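Local coordinates for hexokinase (PDB 1BDG), which phosphorylates glucose and other hexoses at the 6-hydroxyl with ATP, the first step of glycolysis, at residues 139-153 against 187-199. Sequence-based numbering, arbitrary orientation.
Sequences LGFTFSFPCVQKGLT and LNVKCVAVVNDTV. With GLC (alpha-D-glucopyranose), chain B.
Asn196 and Asp197 meet Ser144 and Phe145 around the glucose. Asn196 ND2 donates an almost straight bond to the sugar O3 (3.3 Å, 169°) and a weak one to Phe145 O, while a water that accepts from ND2 donates to both Phe143 O and Phe145 O. At the other end of this amide Asn196 is the N-cap of helix 197-206: OD1 accepts from Thr198 N, the capping bond, and also from Thr198 OG1 at 2.7 Å, so both ends of the group are held and its rotation is fixed. Asp197 follows, with CG between its backbone N and carbonyl carbon (chi1 53°), which turns the carboxylate to the sugar; OD1 accepts from O4 at 2.7 Å and OD2 from O6 at 2.9 Å. Ser144 OG lies 3.1 Å from Asp197 OD2 and bonds to Leu75 O.

These residues sit where two parallel neighbours of the small-subdomain sheet end, as expected of the actin-like ATPase fold of hexokinases. Strand 139-143 pairs with 189-195 through five backbone bonds, among them Val195 N to Phe141 O, and strand 68-75 flanks its other edge. On one face Leu139 lies alongside Val192, CD2 4.0 Å from CG2, and Phe143 CB rests on Val194 CG1 as well as over the centre of the Phe141 ring; helix 174-183 covers this side. On the opposite face Thr142 CG2, anti to its own N, reaches Asp197 CB at 3.8 Å. Across the outer edge of strand 189-195, Val194 N donates to Leu152 O (2.9 Å, 173°), tying down the turn after strand 147-150.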
loop_
_atom_site.group_PDB
_atom_site.type_symbol
_atom_site.label_atom_id
_atom_site.label_comp_id
_atom_site.label_asym_id
_atom_site.label_seq_id
_atom_site.Cartn_x
_atom_site.Cartn_y
_atom_site.Cartn_z
ATOM N N LEU A 139 -9.902 5.428 -20.658
ATOM C CA LEU A 139 -8.960 4.815 -19.745
ATOM C C LEU A 139 -9.179 5.168 -18.278
ATOM O O LEU A 139 -9.532 6.292 -17.950
ATOM C CB LEU A 139 -7.539 5.156 -20.211
ATOM C CG LEU A 139 -6.238 4.775 -19.514
ATOM C CD1 LEU A 139 -5.142 4.676 -20.561
ATOM C CD2 LEU A 139 -5.845 5.803 -18.466
ATOM N N GLY A 140 -9.087 4.158 -17.419
ATOM C CA GLY A 140 -9.213 4.361 -15.995
ATOM C C GLY A 140 -7.784 4.281 -15.489
ATOM O O GLY A 140 -7.142 3.242 -15.628
ATOM N N PHE A 141 -7.266 5.377 -14.945
ATOM C CA PHE A 141 -5.898 5.435 -14.444
ATOM C C PHE A 141 -5.800 5.222 -12.927
ATOM O O PHE A 141 -6.197 6.083 -12.139
ATOM C CB PHE A 141 -5.290 6.786 -14.833
ATOM C CG PHE A 141 -3.788 6.864 -14.714
ATOM C CD1 PHE A 141 -2.992 5.720 -14.723
ATOM C CD2 PHE A 141 -3.162 8.108 -14.628
ATOM C CE1 PHE A 141 -1.600 5.828 -14.649
ATOM C CE2 PHE A 141 -1.783 8.220 -14.554
ATOM C CZ PHE A 141 -1.003 7.088 -14.564
ATOM N N THR A 142 -5.321 4.051 -12.516
ATOM C CA THR A 142 -5.128 3.758 -11.101
ATOM C C THR A 142 -3.756 4.303 -10.768
ATOM O O THR A 142 -2.750 3.648 -11.043
ATOM C CB THR A 142 -5.127 2.255 -10.853
ATOM O OG1 THR A 142 -6.455 1.758 -11.014
ATOM C CG2 THR A 142 -4.626 1.928 -9.466
ATOM N N PHE A 143 -3.715 5.532 -10.267
ATOM C CA PHE A 143 -2.454 6.185 -9.911
ATOM C C PHE A 143 -2.309 6.078 -8.394
ATOM O O PHE A 143 -2.905 6.855 -7.650
ATOM C CB PHE A 143 -2.496 7.646 -10.345
ATOM C CG PHE A 143 -1.167 8.339 -10.292
ATOM C CD1 PHE A 143 -0.036 7.760 -10.873
ATOM C CD2 PHE A 143 -1.052 9.600 -9.711
ATOM C CE1 PHE A 143 1.190 8.434 -10.883
ATOM C CE2 PHE A 143 0.157 10.280 -9.714
ATOM C CZ PHE A 143 1.286 9.696 -10.306
ATOM N N SER A 144 -1.523 5.106 -7.943
ATOM C CA SER A 144 -1.323 4.850 -6.522
ATOM C C SER A 144 -0.618 5.952 -5.743
ATOM O O SER A 144 0.346 5.662 -5.021
ATOM C CB SER A 144 -0.516 3.565 -6.339
ATOM O OG SER A 144 -0.965 2.549 -7.207
ATOM N N PHE A 145 -1.079 7.194 -5.819
ATOM C CA PHE A 145 -0.407 8.245 -5.067
ATOM C C PHE A 145 -1.403 9.283 -4.583
ATOM O O PHE A 145 -2.524 9.351 -5.088
ATOM C CB PHE A 145 0.699 8.896 -5.918
ATOM C CG PHE A 145 1.851 7.974 -6.225
ATOM C CD1 PHE A 145 2.820 7.707 -5.269
ATOM C CD2 PHE A 145 1.933 7.327 -7.450
ATOM C CE1 PHE A 145 3.838 6.809 -5.533
ATOM C CE2 PHE A 145 2.950 6.431 -7.711
ATOM C CZ PHE A 145 3.896 6.173 -6.756
ATOM N N PRO A 146 -1.024 10.083 -3.570
ATOM C CA PRO A 146 -1.922 11.112 -3.044
ATOM C C PRO A 146 -2.099 12.189 -4.087
ATOM O O PRO A 146 -1.120 12.745 -4.580
ATOM C CB PRO A 146 -1.154 11.648 -1.842
ATOM C CG PRO A 146 0.257 11.518 -2.272
ATOM C CD PRO A 146 0.280 10.142 -2.887
ATOM N N CYS A 147 -3.349 12.441 -4.449
ATOM C CA CYS A 147 -3.708 13.462 -5.435
ATOM C C CYS A 147 -4.919 14.223 -4.914
ATOM O O CYS A 147 -5.746 13.670 -4.195
ATOM C CB CYS A 147 -4.105 12.825 -6.779
ATOM S SG CYS A 147 -2.845 11.898 -7.664
ATOM N N VAL A 148 -5.003 15.495 -5.262
ATOM C CA VAL A 148 -6.138 16.341 -4.891
ATOM C C VAL A 148 -7.100 16.201 -6.071
ATOM O O VAL A 148 -6.842 16.729 -7.155
ATOM C CB VAL A 148 -5.716 17.810 -4.790
ATOM C CG1 VAL A 148 -6.913 18.686 -4.597
ATOM C CG2 VAL A 148 -4.712 17.995 -3.692
ATOM N N GLN A 149 -8.168 15.441 -5.882
ATOM C CA GLN A 149 -9.140 15.221 -6.945
ATOM C C GLN A 149 -10.040 16.418 -7.132
ATOM O O GLN A 149 -10.624 16.911 -6.162
ATOM C CB GLN A 149 -10.027 14.012 -6.624
ATOM C CG GLN A 149 -9.318 12.663 -6.625
ATOM C CD GLN A 149 -8.849 12.235 -8.007
ATOM O OE1 GLN A 149 -7.734 11.754 -8.164
ATOM N NE2 GLN A 149 -9.694 12.422 -9.011
ATOM N N LYS A 150 -10.120 16.907 -8.367
ATOM C CA LYS A 150 -11.017 18.007 -8.715
ATOM C C LYS A 150 -11.894 17.263 -9.706
ATOM O O LYS A 150 -11.727 17.385 -10.921
ATOM C CB LYS A 150 -10.271 19.137 -9.428
ATOM C CG LYS A 150 -10.478 20.522 -8.809
ATOM C CD LYS A 150 -10.860 21.566 -9.853
ATOM C CE LYS A 150 -9.741 21.838 -10.862
ATOM N NZ LYS A 150 -10.112 22.910 -11.834
ATOM N N GLY A 151 -12.797 16.442 -9.192
ATOM C CA GLY A 151 -13.622 15.638 -10.063
ATOM C C GLY A 151 -12.737 14.456 -10.402
ATOM O O GLY A 151 -11.543 14.473 -10.077
ATOM N N LEU A 152 -13.304 13.430 -11.031
ATOM C CA LEU A 152 -12.540 12.238 -11.408
ATOM C C LEU A 152 -11.468 12.432 -12.484
ATOM O O LEU A 152 -10.405 11.819 -12.416
ATOM C CB LEU A 152 -13.484 11.114 -11.838
ATOM C CG LEU A 152 -14.222 10.362 -10.732
ATOM C CD1 LEU A 152 -15.079 9.306 -11.379
ATOM C CD2 LEU A 152 -13.240 9.702 -9.757
ATOM N N THR A 153 -11.722 13.294 -13.456
ATOM C CA THR A 153 -10.758 13.495 -14.527
ATOM C C THR A 153 -9.525 14.339 -14.250
ATOM O O THR A 153 -8.490 14.132 -14.866
ATOM C CB THR A 153 -11.425 14.060 -15.786
ATOM O OG1 THR A 153 -11.754 15.444 -15.579
ATOM C CG2 THR A 153 -12.687 13.265 -16.102
ATOM N N LEU A 187 -2.702 7.770 -30.069
ATOM C CA LEU A 187 -3.643 6.812 -29.511
ATOM C C LEU A 187 -4.961 7.537 -29.218
ATOM O O LEU A 187 -4.972 8.613 -28.626
ATOM C CB LEU A 187 -3.042 6.186 -28.255
ATOM C CG LEU A 187 -1.797 5.329 -28.523
ATOM C CD1 LEU A 187 -1.043 5.038 -27.224
ATOM C CD2 LEU A 187 -2.225 4.044 -29.184
ATOM N N ASN A 188 -6.071 6.984 -29.676
ATOM C CA ASN A 188 -7.359 7.616 -29.441
ATOM C C ASN A 188 -7.895 7.341 -28.028
ATOM O O ASN A 188 -8.858 6.571 -27.857
ATOM C CB ASN A 188 -8.368 7.157 -30.514
ATOM N N VAL A 189 -7.293 7.961 -27.014
ATOM C CA VAL A 189 -7.760 7.761 -25.634
ATOM C C VAL A 189 -8.588 8.946 -25.171
ATOM O O VAL A 189 -8.047 9.934 -24.640
ATOM C CB VAL A 189 -6.591 7.518 -24.643
ATOM C CG1 VAL A 189 -7.134 7.465 -23.183
ATOM C CG2 VAL A 189 -5.856 6.191 -25.009
ATOM N N LYS A 190 -9.900 8.823 -25.361
ATOM C CA LYS A 190 -10.881 9.863 -25.042
ATOM C C LYS A 190 -10.864 10.493 -23.648
ATOM O O LYS A 190 -10.755 11.703 -23.512
ATOM C CB LYS A 190 -12.305 9.353 -25.374
ATOM N N CYS A 191 -11.082 9.676 -22.632
ATOM C CA CYS A 191 -11.137 10.150 -21.252
ATOM C C CYS A 191 -10.089 9.445 -20.397
ATOM O O CYS A 191 -9.382 8.534 -20.860
ATOM C CB CYS A 191 -12.541 9.888 -20.675
ATOM S SG CYS A 191 -12.859 10.315 -18.895
ATOM N N VAL A 192 -9.937 9.921 -19.172
ATOM C CA VAL A 192 -9.001 9.362 -18.221
ATOM C C VAL A 192 -9.588 9.741 -16.878
ATOM O O VAL A 192 -9.899 10.912 -16.630
ATOM C CB VAL A 192 -7.584 9.964 -18.355
ATOM C CG1 VAL A 192 -6.720 9.541 -17.192
ATOM C CG2 VAL A 192 -6.935 9.493 -19.642
ATOM N N ALA A 193 -9.902 8.725 -16.091
ATOM C CA ALA A 193 -10.447 8.919 -14.773
ATOM C C ALA A 193 -9.260 8.548 -13.911
ATOM O O ALA A 193 -8.595 7.546 -14.169
ATOM C CB ALA A 193 -11.595 7.950 -14.536
ATOM N N VAL A 194 -8.921 9.409 -12.964
ATOM C CA VAL A 194 -7.812 9.119 -12.091
ATOM C C VAL A 194 -8.422 8.587 -10.825
ATOM O O VAL A 194 -9.220 9.252 -10.171
ATOM C CB VAL A 194 -6.958 10.350 -11.775
ATOM C CG1 VAL A 194 -5.713 9.921 -11.019
ATOM C CG2 VAL A 194 -6.580 11.042 -13.060
ATOM N N VAL A 195 -8.038 7.367 -10.499
ATOM C CA VAL A 195 -8.518 6.681 -9.326
ATOM C C VAL A 195 -7.291 6.161 -8.586
ATOM O O VAL A 195 -6.269 5.821 -9.194
ATOM C CB VAL A 195 -9.426 5.507 -9.759
ATOM C CG1 VAL A 195 -9.618 4.518 -8.626
ATOM C CG2 VAL A 195 -10.761 6.037 -10.236
ATOM N N ASN A 196 -7.356 6.199 -7.266
ATOM C CA ASN A 196 -6.282 5.683 -6.421
ATOM C C ASN A 196 -6.463 4.137 -6.335
ATOM O O ASN A 196 -7.558 3.615 -6.571
ATOM C CB ASN A 196 -6.397 6.345 -5.048
ATOM C CG ASN A 196 -5.266 5.989 -4.130
ATOM O OD1 ASN A 196 -5.400 5.122 -3.260
ATOM N ND2 ASN A 196 -4.141 6.650 -4.309
ATOM N N ASP A 197 -5.417 3.394 -6.014
ATOM C CA ASP A 197 -5.588 1.950 -5.940
ATOM C C ASP A 197 -6.613 1.512 -4.898
ATOM O O ASP A 197 -7.431 0.654 -5.184
ATOM C CB ASP A 197 -4.258 1.194 -5.780
ATOM C CG ASP A 197 -3.414 1.685 -4.612
ATOM O OD1 ASP A 197 -3.935 2.306 -3.670
ATOM O OD2 ASP A 197 -2.203 1.432 -4.618
ATOM N N THR A 198 -6.631 2.137 -3.724
ATOM C CA THR A 198 -7.595 1.757 -2.695
ATOM C C THR A 198 -9.010 1.900 -3.222
ATOM O O THR A 198 -9.838 0.991 -3.071
ATOM C CB THR A 198 -7.462 2.638 -1.492
ATOM O OG1 THR A 198 -7.395 3.993 -1.925
ATOM C CG2 THR A 198 -6.221 2.292 -0.721
ATOM N N VAL A 199 -9.260 3.038 -3.877
ATOM C CA VAL A 199 -10.568 3.360 -4.468
ATOM C C VAL A 199 -10.904 2.296 -5.518
ATOM O O VAL A 199 -11.992 1.713 -5.496
ATOM C CB VAL A 199 -10.568 4.790 -5.093
ATOM C CG1 VAL A 199 -11.966 5.202 -5.474
ATOM C CG2 VAL A 199 -10.009 5.790 -4.100
HETATM C C1 GLC B . 1.395 4.538 -0.950
HETATM C C2 GLC B . 0.703 5.641 -1.751
HETATM C C3 GLC B . -0.796 5.481 -1.652
HETATM C C4 GLC B . -1.192 4.087 -2.107
HETATM C C5 GLC B . -0.460 3.061 -1.271
HETATM C C6 GLC B . -0.758 1.641 -1.714
HETATM O O1 GLC B . 0.964 4.625 0.367
HETATM O O2 GLC B . 1.065 6.926 -1.249
HETATM O O3 GLC B . -1.449 6.446 -2.463
HETATM O O4 GLC B . -2.583 3.918 -1.981
HETATM O O5 GLC B . 0.949 3.257 -1.413
HETATM O O6 GLC B . 0.085 1.244 -2.775
HETATM O O HOH W 1 -4.632 8.755 -6.598
#